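Local coordinates for protein 2-hydroxyisobutyryl-CoA mutase large subunit (Aquincola tertiaricarbonis, PDB 4R3U) that isomerises 2-hydroxyisobutyryl-CoA and (S)-3-hydroxybutyryl-CoA together with a small cobalamin-binding subunit, at residues M131-S139 with T552-K561. Residues are numbered along the deposited sequence; the frame is centred on the assembly and turned at random.
Sequences MPTLMGYDS and TMGDIVEKLK
Asp-138 OD2 has two partners: the hydroxyl of Thr-552 donates to it (OG1 to OD2, 2.7 Å) on the syn lone pair, and Arg-513 of helix 501-515 forms a salt bridge with the same oxygen. The other carboxylate oxygen, OD1, accepts the amide of Gly-554 at 2.9 Å, met from above the carboxylate plane, 45° out of it. The carboxylate thus bridges the N-cap hydroxyl and a first-turn amide of helix 553-564, where its charge probably gains from the positive end of the helix dipole. Thr-552 OG1, set between the backbone N and the carbonyl carbon (chi1 69°), also receives Asp-555 N at 3.2 Å, while Thr-552 N returns a bond to Asp-555 OD2, which also forms a salt bridge with Arg-516. An asparagine in place of Asp-138 would probably leave Arg-513 without its countercharge and weaken the grip on the first turn. Gly-554 suits this approach, since any beta carbon there would collide with Asp-138 OD2. Deeper in, Met-553, its CG anti to the backbone N (chi1 176°), lays SD 3.4 Å from Thr-133 O and bends at chi3 to bring CE against Thr-133 CG2 at 3.8 Å. Val-557 CG1 packs on Gly-136 O. At the outer end Lys-561 NZ, salt-bridged to Glu-558, lies 3.7 Å from Tyr-137 CE1, and a water links it to Met-135 O. A Schellman motif at Gly-136 ends the short helix whose Met-131 and Leu-134 touch cobalamin, and Asp-138 just after it reaches the capping box of Thr-552 and Asp-555, joining the segment after TIM-barrel strand 125-128 to helix 553-564.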
ATOM      1  N   MET A 131     -18.184 -22.648 -14.083  1.00 23.36           N
ATOM      2  CA  MET A 131     -19.368 -22.238 -14.812  1.00 23.94           C
ATOM      3  C   MET A 131     -20.480 -23.258 -14.793  1.00 27.44           C
ATOM      4  O   MET A 131     -21.590 -22.854 -14.460  1.00 27.97           O
ATOM      5  CB  MET A 131     -19.022 -21.780 -16.236  1.00 26.48           C
ATOM      6  CG  MET A 131     -18.149 -20.544 -16.296  1.00 28.25           C
ATOM      7  SD  MET A 131     -18.585 -19.255 -15.096  1.00 30.73           S
ATOM      8  CE  MET A 131     -20.129 -18.660 -15.685  1.00 27.14           C
ATOM      9  N   PRO A 132     -20.244 -24.573 -15.067  1.00 22.25           N
ATOM     10  CA  PRO A 132     -21.366 -25.541 -14.987  1.00 21.79           C
ATOM     11  C   PRO A 132     -22.121 -25.468 -13.648  1.00 29.06           C
ATOM     12  O   PRO A 132     -23.348 -25.313 -13.640  1.00 31.71           O
ATOM     13  CB  PRO A 132     -20.682 -26.897 -15.207  1.00 22.38           C
ATOM     14  CG  PRO A 132     -19.502 -26.569 -16.045  1.00 26.71           C
ATOM     15  CD  PRO A 132     -19.008 -25.234 -15.544  1.00 21.90           C
ATOM     16  N   THR A 133     -21.379 -25.482 -12.528  1.00 23.46           N
ATOM     17  CA  THR A 133     -21.891 -25.417 -11.159  1.00 23.20           C
ATOM     18  C   THR A 133     -22.667 -24.122 -10.896  1.00 26.78           C
ATOM     19  O   THR A 133     -23.751 -24.158 -10.310  1.00 27.10           O
ATOM     20  CB  THR A 133     -20.727 -25.670 -10.171  1.00 26.95           C
ATOM     21  OG1 THR A 133     -20.126 -26.921 -10.497  1.00 24.85           O
ATOM     22  CG2 THR A 133     -21.154 -25.665  -8.709  1.00 23.28           C
ATOM     23  N   LEU A 134     -22.104 -22.984 -11.340  1.00 23.27           N
ATOM     24  CA  LEU A 134     -22.702 -21.648 -11.208  1.00 21.97           C
ATOM     25  C   LEU A 134     -24.021 -21.545 -11.989  1.00 27.67           C
ATOM     26  O   LEU A 134     -24.981 -20.918 -11.525  1.00 28.08           O
ATOM     27  CB  LEU A 134     -21.715 -20.575 -11.682  1.00 20.23           C
ATOM     28  CG  LEU A 134     -20.498 -20.289 -10.757  1.00 22.12           C
ATOM     29  CD1 LEU A 134     -19.498 -19.351 -11.446  1.00 20.60           C
ATOM     30  CD2 LEU A 134     -20.928 -19.757  -9.386  1.00 20.29           C
ATOM     31  N   MET A 135     -24.055 -22.196 -13.159  1.00 23.70           N
ATOM     32  CA  MET A 135     -25.166 -22.209 -14.102  1.00 22.73           C
ATOM     33  C   MET A 135     -26.184 -23.343 -13.875  1.00 27.58           C
ATOM     34  O   MET A 135     -27.179 -23.409 -14.584  1.00 27.54           O
ATOM     35  CB  MET A 135     -24.626 -22.171 -15.557  1.00 23.89           C
ATOM     36  CG  MET A 135     -23.794 -20.943 -15.876  1.00 25.14           C
ATOM     37  SD  MET A 135     -24.508 -19.376 -15.323  1.00 28.43           S
ATOM     38  CE  MET A 135     -25.759 -18.996 -16.607  1.00 24.00           C
ATOM     39  N   GLY A 136     -25.923 -24.200 -12.895  1.00 25.70           N
ATOM     40  CA  GLY A 136     -26.819 -25.287 -12.506  1.00 27.31           C
ATOM     41  C   GLY A 136     -26.693 -26.592 -13.260  1.00 32.05           C
ATOM     42  O   GLY A 136     -27.598 -27.428 -13.203  1.00 33.48           O
ATOM     43  N   TYR A 137     -25.569 -26.786 -13.953  1.00 28.11           N
ATOM     44  CA  TYR A 137     -25.324 -27.978 -14.756  1.00 28.25           C
ATOM     45  C   TYR A 137     -24.371 -28.940 -14.103  1.00 35.10           C
ATOM     46  O   TYR A 137     -23.433 -28.536 -13.397  1.00 35.80           O
ATOM     47  CB  TYR A 137     -24.737 -27.610 -16.136  1.00 28.21           C
ATOM     48  CG  TYR A 137     -25.619 -26.743 -17.006  1.00 28.65           C
ATOM     49  CD1 TYR A 137     -26.764 -27.257 -17.600  1.00 31.21           C
ATOM     50  CD2 TYR A 137     -25.259 -25.431 -17.306  1.00 27.79           C
ATOM     51  CE1 TYR A 137     -27.565 -26.471 -18.430  1.00 33.86           C
ATOM     52  CE2 TYR A 137     -26.063 -24.626 -18.108  1.00 28.83           C
ATOM     53  CZ  TYR A 137     -27.206 -25.156 -18.687  1.00 41.22           C
ATOM     54  OH  TYR A 137     -27.986 -24.373 -19.507  1.00 43.58           O
ATOM     55  N   ASP A 138     -24.574 -30.230 -14.393  1.00 32.50           N
ATOM     56  CA  ASP A 138     -23.645 -31.267 -13.971  1.00 32.33           C
ATOM     57  C   ASP A 138     -22.473 -31.204 -14.949  1.00 35.02           C
ATOM     58  O   ASP A 138     -22.637 -30.726 -16.073  1.00 33.20           O
ATOM     59  CB  ASP A 138     -24.309 -32.649 -14.042  1.00 34.77           C
ATOM     60  CG  ASP A 138     -25.303 -32.915 -12.954  1.00 33.16           C
ATOM     61  OD1 ASP A 138     -25.303 -32.161 -11.954  1.00 34.64           O
ATOM     62  OD2 ASP A 138     -26.088 -33.873 -13.097  1.00 31.01           O
ATOM     63  N   SER A 139     -21.308 -31.700 -14.530  1.00 32.45           N
ATOM     64  CA  SER A 139     -20.084 -31.720 -15.333  1.00 31.49           C
ATOM     65  C   SER A 139     -20.168 -32.401 -16.724  1.00 35.54           C
ATOM     66  O   SER A 139     -19.406 -32.032 -17.620  1.00 34.71           O
ATOM     67  CB  SER A 139     -18.949 -32.298 -14.508  1.00 33.06           C
ATOM     68  OG  SER A 139     -18.821 -31.515 -13.334  1.00 39.68           O
ATOM     69  N   THR A 552     -28.033 -35.244  -8.016  1.00 33.79           N
ATOM     70  CA  THR A 552     -27.043 -34.288  -8.500  1.00 31.14           C
ATOM     71  C   THR A 552     -27.731 -32.939  -8.600  1.00 36.18           C
ATOM     72  O   THR A 552     -28.962 -32.875  -8.538  1.00 37.98           O
ATOM     73  CB  THR A 552     -26.422 -34.736  -9.828  1.00 31.87           C
ATOM     74  OG1 THR A 552     -27.412 -34.662 -10.853  1.00 35.59           O
ATOM     75  CG2 THR A 552     -25.814 -36.130  -9.764  1.00 31.28           C
ATOM     76  N   MET A 553     -26.944 -31.861  -8.745  1.00 32.14           N
ATOM     77  CA  MET A 553     -27.471 -30.513  -8.905  1.00 31.25           C
ATOM     78  C   MET A 553     -28.359 -30.451 -10.171  1.00 39.03           C
ATOM     79  O   MET A 553     -29.452 -29.888 -10.126  1.00 40.28           O
ATOM     80  CB  MET A 553     -26.304 -29.519  -9.012  1.00 30.89           C
ATOM     81  CG  MET A 553     -26.756 -28.108  -9.279  1.00 31.49           C
ATOM     82  SD  MET A 553     -25.408 -27.047  -9.703  1.00 32.87           S
ATOM     83  CE  MET A 553     -24.756 -26.717  -8.134  1.00 29.17           C
ATOM     84  N   GLY A 554     -27.856 -31.048 -11.260  1.00 35.78           N
ATOM     85  CA  GLY A 554     -28.534 -31.178 -12.544  1.00 35.06           C
ATOM     86  C   GLY A 554     -29.878 -31.861 -12.438  1.00 36.35           C
ATOM     87  O   GLY A 554     -30.839 -31.395 -13.048  1.00 35.72           O
ATOM     88  N   ASP A 555     -29.972 -32.942 -11.636  1.00 33.63           N
ATOM     89  CA  ASP A 555     -31.246 -33.668 -11.417  1.00 35.74           C
ATOM     90  C   ASP A 555     -32.311 -32.696 -10.877  1.00 41.14           C
ATOM     91  O   ASP A 555     -33.409 -32.612 -11.434  1.00 42.52           O
ATOM     92  CB  ASP A 555     -31.079 -34.824 -10.400  1.00 38.29           C
ATOM     93  CG  ASP A 555     -30.240 -36.020 -10.806  1.00 47.82           C
ATOM     94  OD1 ASP A 555     -30.268 -36.396 -11.993  1.00 48.68           O
ATOM     95  OD2 ASP A 555     -29.613 -36.624  -9.921  1.00 55.88           O
ATOM     96  N   ILE A 556     -31.934 -31.939  -9.813  1.00 35.48           N
ATOM     97  CA  ILE A 556     -32.729 -30.942  -9.092  1.00 34.22           C
ATOM     98  C   ILE A 556     -33.080 -29.759  -9.987  1.00 38.41           C
ATOM     99  O   ILE A 556     -34.268 -29.415 -10.096  1.00 38.37           O
ATOM    100  CB  ILE A 556     -32.053 -30.531  -7.735  1.00 35.37           C
ATOM    101  CG1 ILE A 556     -31.817 -31.783  -6.821  1.00 35.50           C
ATOM    102  CG2 ILE A 556     -32.880 -29.479  -6.990  1.00 35.22           C
ATOM    103  CD1 ILE A 556     -30.774 -31.606  -5.700  1.00 33.62           C
ATOM    104  N   VAL A 557     -32.050 -29.143 -10.624  1.00 33.64           N
ATOM    105  CA  VAL A 557     -32.172 -27.987 -11.528  1.00 31.49           C
ATOM    106  C   VAL A 557     -33.078 -28.282 -12.734  1.00 37.09           C
ATOM    107  O   VAL A 557     -33.992 -27.491 -13.017  1.00 36.91           O
ATOM    108  CB  VAL A 557     -30.787 -27.402 -11.930  1.00 32.49           C
ATOM    109  CG1 VAL A 557     -30.851 -26.563 -13.210  1.00 30.42           C
ATOM    110  CG2 VAL A 557     -30.165 -26.609 -10.780  1.00 31.67           C
ATOM    111  N   GLU A 558     -32.830 -29.418 -13.435  1.00 34.00           N
ATOM    112  CA  GLU A 558     -33.603 -29.803 -14.629  1.00 33.75           C
ATOM    113  C   GLU A 558     -35.045 -30.069 -14.347  1.00 39.42           C
ATOM    114  O   GLU A 558     -35.895 -29.602 -15.108  1.00 42.54           O
ATOM    115  CB  GLU A 558     -32.963 -30.960 -15.388  1.00 34.95           C
ATOM    116  CG  GLU A 558     -31.661 -30.577 -16.067  1.00 45.79           C
ATOM    117  CD  GLU A 558     -31.693 -29.358 -16.972  1.00 67.71           C
ATOM    118  OE1 GLU A 558     -32.457 -29.368 -17.967  1.00 57.51           O
ATOM    119  OE2 GLU A 558     -30.928 -28.404 -16.694  1.00 62.34           O
ATOM    120  N   LYS A 559     -35.337 -30.792 -13.239  1.00 33.62           N
ATOM    121  CA  LYS A 559     -36.701 -31.103 -12.808  1.00 32.48           C
ATOM    122  C   LYS A 559     -37.532 -29.808 -12.641  1.00 37.87           C
ATOM    123  O   LYS A 559     -38.664 -29.737 -13.121  1.00 38.06           O
ATOM    124  CB  LYS A 559     -36.665 -31.917 -11.498  1.00 31.70           C
ATOM    125  CG  LYS A 559     -37.997 -32.509 -11.103  1.00 26.70           C
ATOM    126  CD  LYS A 559     -38.363 -33.671 -12.002  1.00 29.59           C
ATOM    127  CE  LYS A 559     -39.709 -34.260 -11.686  1.00 37.93           C
ATOM    128  NZ  LYS A 559     -39.981 -35.453 -12.534  1.00 33.23           N
ATOM    129  N   LEU A 560     -36.937 -28.774 -11.993  1.00 34.99           N
ATOM    130  CA  LEU A 560     -37.597 -27.490 -11.736  1.00 34.24           C
ATOM    131  C   LEU A 560     -37.782 -26.603 -12.971  1.00 37.05           C
ATOM    132  O   LEU A 560     -38.727 -25.804 -12.991  1.00 37.16           O
ATOM    133  CB  LEU A 560     -37.012 -26.745 -10.524  1.00 32.82           C
ATOM    134  CG  LEU A 560     -37.064 -27.478  -9.170  1.00 38.56           C
ATOM    135  CD1 LEU A 560     -36.495 -26.607  -8.063  1.00 38.38           C
ATOM    136  CD2 LEU A 560     -38.500 -27.895  -8.788  1.00 41.08           C
ATOM    137  N   LYS A 561     -36.933 -26.785 -14.021  1.00 31.63           N
ATOM    138  CA  LYS A 561     -37.049 -26.072 -15.302  1.00 30.59           C
ATOM    139  C   LYS A 561     -38.375 -26.443 -16.020  1.00 36.62           C
ATOM    140  O   LYS A 561     -38.959 -25.600 -16.699  1.00 34.95           O
ATOM    141  CB  LYS A 561     -35.871 -26.395 -16.222  1.00 31.20           C
ATOM    142  CG  LYS A 561     -34.641 -25.546 -15.969  1.00 33.93           C
ATOM    143  CD  LYS A 561     -33.498 -26.039 -16.831  1.00 31.17           C
ATOM    144  CE  LYS A 561     -32.270 -25.178 -16.704  1.00 31.22           C
ATOM    145  NZ  LYS A 561     -31.094 -25.809 -17.355  1.00 30.54           N
TER
HETATM  146  O   HOH W   1     -29.085 -24.691 -15.868  1.00 31.09           O